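Local coordinates for peptidoglycan recognition protein 3 (Branchiostoma belcheri tsingtauense, PDB 4Z8I) that probably hydrolyses the amide bond between N-acetylmuramic acid and L-alanine in bacterial peptidoglycan, as a zinc-dependent amidase that also carries a chitin-binding domain, at residues V90-S95 / N213-D218; F130-D135 / I177-S182; L152-E157 / R203-T208; I159-M164 / S182-G187. One frame throughout, in Å; residues are numbered along the deposited sequence.

Overall arrangement
All four contacts belong to the amidase fold, a mixed sheet with helices packed on it. Interactions 2 and 4 are closest, their centres 7 Å apart: both use helix 174-190, share S182 and reach the neighbouring strands 130-132 and 158-163. Interaction 1 lies 12 Å from each and sets helix 213-218 against strand 87-94, next to 158-163. Interaction 3 is peripheral, 13 Å from interaction 1 and 20 Å from interaction 2. Along the chain, interaction 1 encloses the other three; interaction 4 is nested within interaction 3, while interactions 2 and 4 alternate. Interaction 1 thus brings the late helix 213-218 back onto the strand that carries zinc ligand H93.

Interaction 1 (V90-S95 / N213-D218); sequences VVIHHS and NLLYDD. With ZN (zinc ion), chain B.
L215 of helix 213-218 rests on I92 and H94 of strand 87-94 in the mixed sheet, a helix-on-sheet contact of the peptidoglycan recognition protein amidase fold. The local strand and helix axes approach to 9.5 Å and run nearly antiparallel, at 154°. L215 supplies about half of the buried surface, and one methyl does all the touching. With CG anti to the backbone N (chi1 177°), the leucine reaches out from the helix and places CD2 over the strand. There CD2 lies 4.3 Å from I92 CG2 and 4.4 Å from H94 CB, so the helix leans on the methyl branch of the isoleucine and on the root, not the ring, of the histidine. Between these two, the same methyl meets the backbone at H93, with L215 CD2 4.2 Å from H93 O. No hydrogen bond crosses the contact, and the packing is loose apolar covering. F163 of the adjoining strand also touches both I92 and L215, widening the apolar patch. H93, the next residue along the strand, points away from the helix, and its ring enters the metal site completed by H202 and C210. H93 NE2 is hydrogen-bonded to H150 ND1. The zinc ion is held by H93 ND1 at 2.0 Å, and a water oxygen sits 1.9 Å from the same zinc.

Interaction 2 (F130-D135 / I177-S182); sequences FLVGND and IAAAKS
V132 and A180 mark the point where strand 130-132 passes nearest to helix 174-190, with their CA atoms only 6.8 Å apart. Such a short backbone separation is possible because the helix presents alanines here. The CB of A179 points at the strand, while that of A180 projects to the flank. V132 points its side chain at the helix and straddles the two with its methyl branches. With CG1 anti to the backbone N (chi1 171°), each branch is given its own partner: V132 CG1 lies 4.5 Å from A179 CB, and V132 CG2 lies 4.3 Å from A180 CB. The valine accounts for more than half of the buried area, so it acts as the single projection from the strand onto a nearly smooth helix surface. L131, the preceding residue, faces the other way and packs on I113 of helix 103-120, so the strand is covered on both faces. F163 of the neighbouring strand touches V132 and A180 alike and closes one side of the contact. Within the helix, A178 O is gripped twice, by S182 N at 2.9 Å and by S182 OG at 2.7 Å, from opposite faces of its carbonyl plane. The hydroxyl of this buried serine is thereby satisfied inside its own helix. The chemistry between the segments is wholly apolar: at this point strand and helix meet through methyl contacts alone, without directional bonds.

Interaction 3 (L152-E157 / R203-T208); sequences LNVNTE and RDVGST
V205 meets V154 and N153 where the short, weakly bonded helix at about 202-205 lies beside the loop that leads into strand 158-163. The tight part is the valine pair. V205 contributes the largest buried area, and its CG2 branch does the touching, 3.9 Å from V154 CB and 4.0 Å from V154 CG1. V205 CG1 sits between the backbone N and the carbonyl carbon (chi1 77°), which leaves CG2 anti to the N and directed at the loop. The two side chains cross at a slant, so one methyl nestles against the branch point of the other valine. Behind it V154 is buried, resting on K89 and V91 of strand 87-94, while A151 also touches V205. The solvent side is held differently. N153 is exposed, and its amide reaches across with ND2 3.1 Å from V205 O, a nearly straight bond with an N-H...O angle of 162°. The donor comes in almost on the line of the C=O bond, 169° at the oxygen, and the oxygen stays close to the plane of the asparagine amide. The N153 side chain also lies alongside the valine, its CB 4.1 Å from V205 CG2. H202, just before R203, is a zinc ligand, and the V205 side chain is about 8 Å from the zinc ion. This places the contact close to the zinc site of the amidase fold, where two of its connecting segments meet.

Interaction 4 (I159-M164 / S182-G187); sequences IGICFM and SLISCG
I161, on strand 158-163, reaches out of the sheet to meet L183 and I184 of helix 174-190. The backbones stand well apart, the nearest CA atoms, those of I161 and L183, being 9.2 Å from each other, and long side chains bridge the interval. I161 is extended beyond CB, CD1 lying anti to CA (chi2 177°), so that its terminal methyl is carried straight toward the helix. L183 answers from the other side with CG anti to its backbone N (chi1 179°), a conformation that sends the isobutyl group out from the helix. The two side chains therefore meet tip to tip, with I161 CD1 3.7 Å from L183 CD2. The isoleucine stem adds a looser touch, I161 CG1 to L183 CD2 at 4.1 Å. I184 takes part in another way. Its side chain leaves the helix to one side, but the CG1 arm bends round (chi1 -61°) to pass slantwise by the isoleucine tip, bringing I184 CG1 to 3.9 Å from I161 CD1. One methyl thus lodges between two consecutive helix residues, one met end-on and the other along its arm. F130 and W144 flank L183, and V132 lies against I161, so aromatic and aliphatic groups carry the apolar packing on into the core. Two residues further along the helix, C186 forms a disulfide that ties this helix to C63, shortly before strand 66-67. All three touching residues are buried, and no hydrogen bond joins the segments. The chemistry is that of a hydrophobic core, in which strand and helix meet through branched aliphatic groups alone.

Interaction 1 (V90-S95 / N213-D218)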
loop_
_atom_site.group_PDB
_atom_site.type_symbol
_atom_site.label_atom_id
_atom_site.label_comp_id
_atom_site.label_asym_id
_atom_site.label_seq_id
_atom_site.Cartn_x
_atom_site.Cartn_y
_atom_site.Cartn_z
ATOM N N VAL A 90 3.837 -3.049 9.819
ATOM C CA VAL A 90 4.184 -2.741 8.432
ATOM C C VAL A 90 5.470 -1.924 8.383
ATOM O O VAL A 90 5.577 -0.887 9.044
ATOM C CB VAL A 90 3.063 -1.941 7.739
ATOM C CG1 VAL A 90 3.415 -1.680 6.287
ATOM C CG2 VAL A 90 1.748 -2.685 7.832
ATOM N N VAL A 91 6.445 -2.395 7.607
ATOM C CA VAL A 91 7.732 -1.713 7.492
ATOM C C VAL A 91 7.870 -1.081 6.110
ATOM O O VAL A 91 7.630 -1.736 5.093
ATOM C CB VAL A 91 8.908 -2.677 7.750
ATOM C CG1 VAL A 91 10.225 -1.930 7.739
ATOM C CG2 VAL A 91 8.724 -3.381 9.080
ATOM N N ILE A 92 8.247 0.194 6.079
ATOM C CA ILE A 92 8.363 0.926 4.823
ATOM C C ILE A 92 9.822 1.042 4.380
ATOM O O ILE A 92 10.695 1.407 5.172
ATOM C CB ILE A 92 7.739 2.329 4.937
ATOM C CG1 ILE A 92 6.265 2.222 5.326
ATOM C CG2 ILE A 92 7.892 3.097 3.631
ATOM C CD1 ILE A 92 5.410 1.509 4.295
ATOM N N HIS A 93 10.075 0.732 3.112
ATOM C CA HIS A 93 11.429 0.742 2.572
ATOM C C HIS A 93 11.538 1.679 1.380
ATOM O O HIS A 93 10.531 2.024 0.762
ATOM C CB HIS A 93 11.827 -0.668 2.130
ATOM C CG HIS A 93 12.021 -1.627 3.260
ATOM N ND1 HIS A 93 13.242 -1.821 3.867
ATOM C CD2 HIS A 93 11.152 -2.450 3.893
ATOM C CE1 HIS A 93 13.118 -2.719 4.826
ATOM N NE2 HIS A 93 11.858 -3.115 4.863
ATOM N N HIS A 94 12.761 2.096 1.061
ATOM C CA HIS A 94 13.022 2.717 -0.234
ATOM C C HIS A 94 14.054 1.893 -0.998
ATOM O O HIS A 94 14.849 1.169 -0.400
ATOM C CB HIS A 94 13.412 4.203 -0.115
ATOM C CG HIS A 94 14.841 4.447 0.269
ATOM N ND1 HIS A 94 15.518 5.593 -0.095
ATOM C CD2 HIS A 94 15.714 3.712 1.000
ATOM C CE1 HIS A 94 16.748 5.546 0.383
ATOM N NE2 HIS A 94 16.894 4.415 1.050
ATOM N N SER A 95 14.014 1.978 -2.322
ATOM C CA SER A 95 14.916 1.199 -3.158
ATOM C C SER A 95 16.350 1.706 -3.039
ATOM O O SER A 95 17.297 0.960 -3.289
ATOM C CB SER A 95 14.463 1.259 -4.618
ATOM O OG SER A 95 15.435 0.710 -5.486
ATOM N N ASN A 213 15.240 10.141 4.218
ATOM C CA ASN A 213 14.751 11.206 5.095
ATOM C C ASN A 213 13.336 11.721 4.812
ATOM O O ASN A 213 12.488 11.717 5.700
ATOM C CB ASN A 213 15.730 12.386 5.109
ATOM C CG ASN A 213 16.983 12.101 5.918
ATOM O OD1 ASN A 213 16.968 11.299 6.850
ATOM N ND2 ASN A 213 18.074 12.769 5.567
ATOM N N LEU A 214 13.089 12.172 3.585
ATOM C CA LEU A 214 11.813 12.813 3.253
ATOM C C LEU A 214 10.613 11.861 3.273
ATOM O O LEU A 214 9.537 12.214 3.764
ATOM C CB LEU A 214 11.901 13.541 1.908
ATOM C CG LEU A 214 12.848 14.744 1.846
ATOM C CD1 LEU A 214 12.480 15.663 0.695
ATOM C CD2 LEU A 214 12.831 15.506 3.151
ATOM N N LEU A 215 10.798 10.658 2.741
ATOM C CA LEU A 215 9.754 9.644 2.796
ATOM C C LEU A 215 9.466 9.258 4.246
ATOM O O LEU A 215 8.307 9.084 4.637
ATOM C CB LEU A 215 10.158 8.412 1.985
ATOM C CG LEU A 215 9.167 7.250 2.018
ATOM C CD1 LEU A 215 7.787 7.724 1.599
ATOM C CD2 LEU A 215 9.635 6.117 1.123
ATOM N N TYR A 216 10.527 9.136 5.040
ATOM C CA TYR A 216 10.394 8.829 6.460
ATOM C C TYR A 216 9.642 9.940 7.182
ATOM O O TYR A 216 8.892 9.678 8.119
ATOM C CB TYR A 216 11.766 8.618 7.102
ATOM C CG TYR A 216 11.718 8.272 8.572
ATOM C CD1 TYR A 216 11.337 7.005 8.994
ATOM C CD2 TYR A 216 12.064 9.208 9.536
ATOM C CE1 TYR A 216 11.294 6.683 10.334
ATOM C CE2 TYR A 216 12.025 8.894 10.879
ATOM C CZ TYR A 216 11.641 7.632 11.271
ATOM O OH TYR A 216 11.603 7.318 12.609
ATOM N N ASP A 217 9.849 11.179 6.743
ATOM C CA ASP A 217 9.111 12.308 7.292
ATOM C C ASP A 217 7.636 12.202 6.920
ATOM O O ASP A 217 6.761 12.464 7.744
ATOM C CB ASP A 217 9.682 13.641 6.797
ATOM C CG ASP A 217 10.950 14.047 7.528
ATOM O OD1 ASP A 217 11.208 13.513 8.629
ATOM O OD2 ASP A 217 11.685 14.911 7.003
ATOM N N ASP A 218 7.364 11.810 5.677
ATOM C CA ASP A 218 5.983 11.707 5.212
ATOM C C ASP A 218 5.204 10.615 5.948
ATOM O O ASP A 218 4.048 10.820 6.318
ATOM C CB ASP A 218 5.927 11.484 3.697
ATOM C CG ASP A 218 4.511 11.541 3.146
ATOM O OD1 ASP A 218 4.003 12.659 2.907
ATOM O OD2 ASP A 218 3.904 10.470 2.942
HETATM ZN ZN ZN B . 14.923 -0.735 3.981
HETATM O O HOH W 1 15.896 -2.003 2.857
#

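Interaction 2 (F130-D135 / I177-S182)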
loop_
_atom_site.group_PDB
_atom_site.type_symbol
_atom_site.label_atom_id
_atom_site.label_comp_id
_atom_site.label_asym_id
_atom_site.label_seq_id
_atom_site.Cartn_x
_atom_site.Cartn_y
_atom_site.Cartn_z
ATOM N N PHE A 130 5.950 -6.341 -1.187
ATOM C CA PHE A 130 5.376 -5.525 -2.250
ATOM C C PHE A 130 6.293 -4.362 -2.597
ATOM O O PHE A 130 7.063 -3.891 -1.757
ATOM C CB PHE A 130 4.005 -4.986 -1.842
ATOM C CG PHE A 130 2.970 -6.050 -1.633
ATOM C CD1 PHE A 130 2.275 -6.579 -2.711
ATOM C CD2 PHE A 130 2.681 -6.513 -0.359
ATOM C CE1 PHE A 130 1.317 -7.556 -2.521
ATOM C CE2 PHE A 130 1.723 -7.492 -0.161
ATOM C CZ PHE A 130 1.041 -8.014 -1.243
ATOM N N LEU A 131 6.208 -3.903 -3.840
ATOM C CA LEU A 131 6.936 -2.710 -4.249
ATOM C C LEU A 131 5.961 -1.665 -4.775
ATOM O O LEU A 131 4.824 -1.978 -5.102
ATOM C CB LEU A 131 8.012 -3.038 -5.288
ATOM C CG LEU A 131 9.127 -3.980 -4.815
ATOM C CD1 LEU A 131 8.776 -5.425 -5.117
ATOM C CD2 LEU A 131 10.477 -3.621 -5.425
ATOM N N VAL A 132 6.403 -0.416 -4.823
ATOM C CA VAL A 132 5.569 0.679 -5.296
ATOM C C VAL A 132 6.423 1.581 -6.168
ATOM O O VAL A 132 7.525 1.965 -5.771
ATOM C CB VAL A 132 4.990 1.500 -4.123
ATOM C CG1 VAL A 132 4.317 2.756 -4.633
ATOM C CG2 VAL A 132 4.003 0.666 -3.318
ATOM N N GLY A 133 5.932 1.898 -7.361
ATOM C CA GLY A 133 6.654 2.772 -8.265
ATOM C C GLY A 133 6.000 4.136 -8.368
ATOM O O GLY A 133 4.840 4.306 -7.991
ATOM N N ASN A 134 6.742 5.111 -8.884
ATOM C CA ASN A 134 6.209 6.454 -9.075
ATOM C C ASN A 134 5.124 6.482 -10.145
ATOM O O ASN A 134 4.466 7.504 -10.344
ATOM C CB ASN A 134 7.332 7.441 -9.415
ATOM C CG ASN A 134 8.000 8.020 -8.178
ATOM O OD1 ASN A 134 7.701 7.625 -7.051
ATOM N ND2 ASN A 134 8.911 8.964 -8.388
ATOM N N ASP A 135 4.943 5.352 -10.826
ATOM C CA ASP A 135 3.865 5.192 -11.795
ATOM C C ASP A 135 2.531 4.996 -11.082
ATOM O O ASP A 135 1.479 4.928 -11.718
ATOM C CB ASP A 135 4.141 4.006 -12.723
ATOM C CG ASP A 135 4.125 2.673 -11.992
ATOM O OD1 ASP A 135 4.434 2.651 -10.781
ATOM O OD2 ASP A 135 3.807 1.646 -12.632
ATOM N N ILE A 177 2.351 7.128 -2.911
ATOM C CA ILE A 177 1.895 7.191 -1.526
ATOM C C ILE A 177 0.481 6.629 -1.393
ATOM O O ILE A 177 0.207 5.784 -0.534
ATOM C CB ILE A 177 1.884 8.643 -1.016
ATOM C CG1 ILE A 177 3.195 9.356 -1.370
ATOM C CG2 ILE A 177 1.611 8.684 0.477
ATOM C CD1 ILE A 177 4.423 8.748 -0.734
ATOM N N ALA A 178 -0.411 7.113 -2.254
ATOM C CA ALA A 178 -1.796 6.658 -2.276
ATOM C C ALA A 178 -1.883 5.155 -2.496
ATOM O O ALA A 178 -2.680 4.466 -1.853
ATOM C CB ALA A 178 -2.567 7.392 -3.351
ATOM N N ALA A 179 -1.058 4.649 -3.407
ATOM C CA ALA A 179 -1.036 3.220 -3.702
ATOM C C ALA A 179 -0.578 2.403 -2.496
ATOM O O ALA A 179 -1.134 1.342 -2.215
ATOM C CB ALA A 179 -0.159 2.938 -4.901
ATOM N N ALA A 180 0.437 2.893 -1.790
ATOM C CA ALA A 180 0.925 2.199 -0.597
ATOM C C ALA A 180 -0.122 2.178 0.514
ATOM O O ALA A 180 -0.379 1.132 1.123
ATOM C CB ALA A 180 2.203 2.835 -0.100
ATOM N N LYS A 181 -0.718 3.338 0.775
ATOM C CA LYS A 181 -1.760 3.446 1.790
ATOM C C LYS A 181 -2.943 2.540 1.466
ATOM O O LYS A 181 -3.479 1.867 2.347
ATOM C CB LYS A 181 -2.225 4.897 1.924
ATOM C CG LYS A 181 -1.156 5.848 2.433
ATOM C CD LYS A 181 -1.713 7.251 2.626
ATOM C CE LYS A 181 -0.675 8.175 3.248
ATOM N NZ LYS A 181 -1.203 9.554 3.472
ATOM N N SER A 182 -3.343 2.520 0.198
ATOM C CA SER A 182 -4.443 1.667 -0.230
ATOM C C SER A 182 -4.064 0.201 -0.101
ATOM O O SER A 182 -4.910 -0.633 0.199
ATOM C CB SER A 182 -4.838 1.970 -1.673
ATOM O OG SER A 182 -5.104 3.348 -1.839
#

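Interaction 3 (L152-E157 / R203-T208)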
loop_
_atom_site.group_PDB
_atom_site.type_symbol
_atom_site.label_atom_id
_atom_site.label_comp_id
_atom_site.label_asym_id
_atom_site.label_seq_id
_atom_site.Cartn_x
_atom_site.Cartn_y
_atom_site.Cartn_z
ATOM N N LEU A 152 15.621 -7.809 9.291
ATOM C CA LEU A 152 15.950 -8.996 10.082
ATOM C C LEU A 152 15.183 -9.127 11.399
ATOM O O LEU A 152 14.687 -10.204 11.730
ATOM C CB LEU A 152 17.456 -9.035 10.360
ATOM C CG LEU A 152 18.068 -10.414 10.624
ATOM C CD1 LEU A 152 18.436 -11.096 9.313
ATOM C CD2 LEU A 152 19.276 -10.324 11.552
ATOM N N ASN A 153 15.093 -8.033 12.147
ATOM C CA ASN A 153 14.435 -8.055 13.451
ATOM C C ASN A 153 12.929 -8.322 13.395
ATOM O O ASN A 153 12.318 -8.640 14.416
ATOM C CB ASN A 153 14.688 -6.737 14.198
ATOM C CG ASN A 153 16.093 -6.641 14.769
ATOM O OD1 ASN A 153 16.696 -7.646 15.140
ATOM N ND2 ASN A 153 16.616 -5.421 14.850
ATOM N N VAL A 154 12.332 -8.205 12.209
ATOM C CA VAL A 154 10.878 -8.116 12.112
ATOM C C VAL A 154 10.275 -8.830 10.885
ATOM O O VAL A 154 9.069 -8.746 10.630
ATOM C CB VAL A 154 10.435 -6.623 12.171
ATOM C CG1 VAL A 154 10.617 -5.947 10.821
ATOM C CG2 VAL A 154 9.009 -6.495 12.656
ATOM N N ASN A 155 11.113 -9.557 10.149
ATOM C CA ASN A 155 10.665 -10.286 8.958
ATOM C C ASN A 155 9.484 -11.232 9.194
ATOM O O ASN A 155 8.608 -11.367 8.343
ATOM C CB ASN A 155 11.825 -11.069 8.334
ATOM C CG ASN A 155 12.749 -10.196 7.515
ATOM O OD1 ASN A 155 12.361 -9.124 7.051
ATOM N ND2 ASN A 155 13.980 -10.655 7.325
ATOM N N THR A 156 9.468 -11.886 10.349
ATOM C CA THR A 156 8.409 -12.838 10.673
ATOM C C THR A 156 7.135 -12.157 11.163
ATOM O O THR A 156 6.094 -12.799 11.287
ATOM C CB THR A 156 8.865 -13.846 11.748
ATOM O OG1 THR A 156 9.102 -13.157 12.982
ATOM C CG2 THR A 156 10.140 -14.547 11.312
ATOM N N GLU A 157 7.214 -10.862 11.443
ATOM C CA GLU A 157 6.078 -10.157 12.026
ATOM C C GLU A 157 5.568 -9.029 11.143
ATOM O O GLU A 157 4.764 -8.211 11.588
ATOM C CB GLU A 157 6.450 -9.579 13.395
ATOM C CG GLU A 157 6.426 -10.570 14.544
ATOM C CD GLU A 157 6.633 -9.894 15.888
ATOM O OE1 GLU A 157 5.754 -10.028 16.766
ATOM O OE2 GLU A 157 7.675 -9.225 16.065
ATOM N N ARG A 203 14.418 2.292 9.214
ATOM C CA ARG A 203 15.374 2.819 10.183
ATOM C C ARG A 203 14.870 2.682 11.616
ATOM O O ARG A 203 15.658 2.713 12.563
ATOM C CB ARG A 203 15.688 4.288 9.887
ATOM C CG ARG A 203 14.482 5.209 10.003
ATOM C CD ARG A 203 14.867 6.668 9.826
ATOM N NE ARG A 203 15.449 6.932 8.513
ATOM C CZ ARG A 203 15.872 8.126 8.113
ATOM N NH1 ARG A 203 15.778 9.171 8.924
ATOM N NH2 ARG A 203 16.390 8.278 6.903
ATOM N N ASP A 204 13.558 2.539 11.770
ATOM C CA ASP A 204 12.955 2.406 13.092
ATOM C C ASP A 204 13.258 1.043 13.712
ATOM O O ASP A 204 13.235 0.885 14.934
ATOM C CB ASP A 204 11.439 2.608 13.011
ATOM C CG ASP A 204 11.052 4.056 12.782
ATOM O OD1 ASP A 204 11.767 4.954 13.274
ATOM O OD2 ASP A 204 10.023 4.295 12.116
ATOM N N VAL A 205 13.553 0.067 12.859
ATOM C CA VAL A 205 13.683 -1.319 13.290
ATOM C C VAL A 205 15.073 -1.885 12.978
ATOM O O VAL A 205 15.419 -2.989 13.407
ATOM C CB VAL A 205 12.597 -2.187 12.622
ATOM C CG1 VAL A 205 12.964 -2.465 11.174
ATOM C CG2 VAL A 205 12.380 -3.480 13.389
ATOM N N GLY A 206 15.871 -1.120 12.239
ATOM C CA GLY A 206 17.215 -1.542 11.882
ATOM C C GLY A 206 18.199 -0.390 11.810
ATOM O O GLY A 206 17.893 0.725 12.235
ATOM N N SER A 207 19.385 -0.657 11.272
ATOM C CA SER A 207 20.405 0.376 11.127
ATOM C C SER A 207 20.634 0.750 9.666
ATOM O O SER A 207 21.601 0.306 9.050
ATOM C CB SER A 207 21.723 -0.074 11.761
ATOM O OG SER A 207 22.757 0.867 11.519
ATOM N N THR A 208 19.736 1.565 9.117
ATOM C CA THR A 208 19.873 2.073 7.755
ATOM C C THR A 208 19.376 3.508 7.679
ATOM O O THR A 208 18.838 4.040 8.649
ATOM C CB THR A 208 19.081 1.223 6.735
ATOM O OG1 THR A 208 17.758 0.983 7.229
ATOM C CG2 THR A 208 19.767 -0.105 6.498
#

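Interaction 4 (I159-M164 / S182-G187)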
loop_
_atom_site.group_PDB
_atom_site.type_symbol
_atom_site.label_atom_id
_atom_site.label_comp_id
_atom_site.label_asym_id
_atom_site.label_seq_id
_atom_site.Cartn_x
_atom_site.Cartn_y
_atom_site.Cartn_z
ATOM N N ILE A 159 4.927 -7.053 6.961
ATOM C CA ILE A 159 4.869 -6.955 5.514
ATOM C C ILE A 159 5.848 -5.854 5.110
ATOM O O ILE A 159 5.812 -4.754 5.663
ATOM C CB ILE A 159 3.448 -6.584 5.047
ATOM C CG1 ILE A 159 2.510 -7.788 5.172
ATOM C CG2 ILE A 159 3.460 -6.077 3.615
ATOM C CD1 ILE A 159 2.879 -8.948 4.267
ATOM N N GLY A 160 6.736 -6.150 4.168
ATOM C CA GLY A 160 7.688 -5.161 3.699
ATOM C C GLY A 160 7.248 -4.509 2.403
ATOM O O GLY A 160 7.104 -5.181 1.378
ATOM N N ILE A 161 7.025 -3.199 2.449
ATOM C CA ILE A 161 6.681 -2.436 1.254
ATOM C C ILE A 161 7.836 -1.525 0.872
ATOM O O ILE A 161 8.292 -0.719 1.686
ATOM C CB ILE A 161 5.439 -1.562 1.469
ATOM C CG1 ILE A 161 4.239 -2.422 1.868
ATOM C CG2 ILE A 161 5.130 -0.766 0.212
ATOM C CD1 ILE A 161 2.992 -1.620 2.168
ATOM N N CYS A 162 8.306 -1.646 -0.364
ATOM C CA CYS A 162 9.436 -0.840 -0.814
ATOM C C CYS A 162 9.061 0.103 -1.946
ATOM O O CYS A 162 8.628 -0.336 -3.006
ATOM C CB CYS A 162 10.591 -1.739 -1.252
ATOM S SG CYS A 162 12.012 -0.837 -1.889
ATOM N N PHE A 163 9.229 1.401 -1.717
ATOM C CA PHE A 163 9.062 2.381 -2.780
ATOM C C PHE A 163 10.295 2.318 -3.665
ATOM O O PHE A 163 11.416 2.248 -3.162
ATOM C CB PHE A 163 8.915 3.789 -2.202
ATOM C CG PHE A 163 7.604 4.031 -1.515
ATOM C CD1 PHE A 163 7.346 3.486 -0.265
ATOM C CD2 PHE A 163 6.634 4.822 -2.110
ATOM C CE1 PHE A 163 6.143 3.714 0.368
ATOM C CE2 PHE A 163 5.428 5.054 -1.480
ATOM C CZ PHE A 163 5.184 4.502 -0.239
ATOM N N MET A 164 10.097 2.329 -4.977
ATOM C CA MET A 164 11.230 2.290 -5.895
ATOM C C MET A 164 11.764 3.685 -6.205
ATOM O O MET A 164 11.132 4.469 -6.916
ATOM C CB MET A 164 10.881 1.526 -7.171
ATOM C CG MET A 164 10.748 0.034 -6.934
ATOM S SD MET A 164 10.449 -0.903 -8.435
ATOM C CE MET A 164 8.844 -0.262 -8.911
ATOM N N SER A 182 -3.343 2.520 0.198
ATOM C CA SER A 182 -4.443 1.667 -0.230
ATOM C C SER A 182 -4.064 0.201 -0.101
ATOM O O SER A 182 -4.910 -0.633 0.199
ATOM C CB SER A 182 -4.838 1.970 -1.673
ATOM O OG SER A 182 -5.104 3.348 -1.839
ATOM N N LEU A 183 -2.793 -0.111 -0.336
ATOM C CA LEU A 183 -2.321 -1.482 -0.195
ATOM C C LEU A 183 -2.490 -1.925 1.248
ATOM O O LEU A 183 -3.059 -2.986 1.525
ATOM C CB LEU A 183 -0.856 -1.605 -0.610
ATOM C CG LEU A 183 -0.265 -3.010 -0.476
ATOM C CD1 LEU A 183 -0.994 -3.991 -1.381
ATOM C CD2 LEU A 183 1.215 -3.004 -0.784
ATOM N N ILE A 184 -1.998 -1.093 2.161
ATOM C CA ILE A 184 -2.122 -1.355 3.590
ATOM C C ILE A 184 -3.585 -1.544 3.986
ATOM O O ILE A 184 -3.936 -2.517 4.663
ATOM C CB ILE A 184 -1.501 -0.216 4.418
ATOM C CG1 ILE A 184 -0.008 -0.088 4.101
ATOM C CG2 ILE A 184 -1.697 -0.470 5.898
ATOM C CD1 ILE A 184 0.680 1.081 4.797
ATOM N N SER A 185 -4.428 -0.615 3.545
ATOM C CA SER A 185 -5.859 -0.664 3.827
ATOM C C SER A 185 -6.473 -1.977 3.348
ATOM O O SER A 185 -7.222 -2.620 4.075
ATOM C CB SER A 185 -6.560 0.524 3.165
ATOM O OG SER A 185 -7.945 0.529 3.449
ATOM N N CYS A 186 -6.133 -2.367 2.125
ATOM C CA CYS A 186 -6.609 -3.604 1.516
ATOM C C CYS A 186 -6.224 -4.804 2.371
ATOM O O CYS A 186 -7.054 -5.677 2.659
ATOM C CB CYS A 186 -5.996 -3.742 0.120
ATOM S SG CYS A 186 -6.565 -5.151 -0.847
ATOM N N GLY A 187 -4.957 -4.840 2.772
ATOM C CA GLY A 187 -4.458 -5.907 3.621
ATOM C C GLY A 187 -5.212 -5.978 4.932
ATOM O O GLY A 187 -5.445 -7.066 5.461
#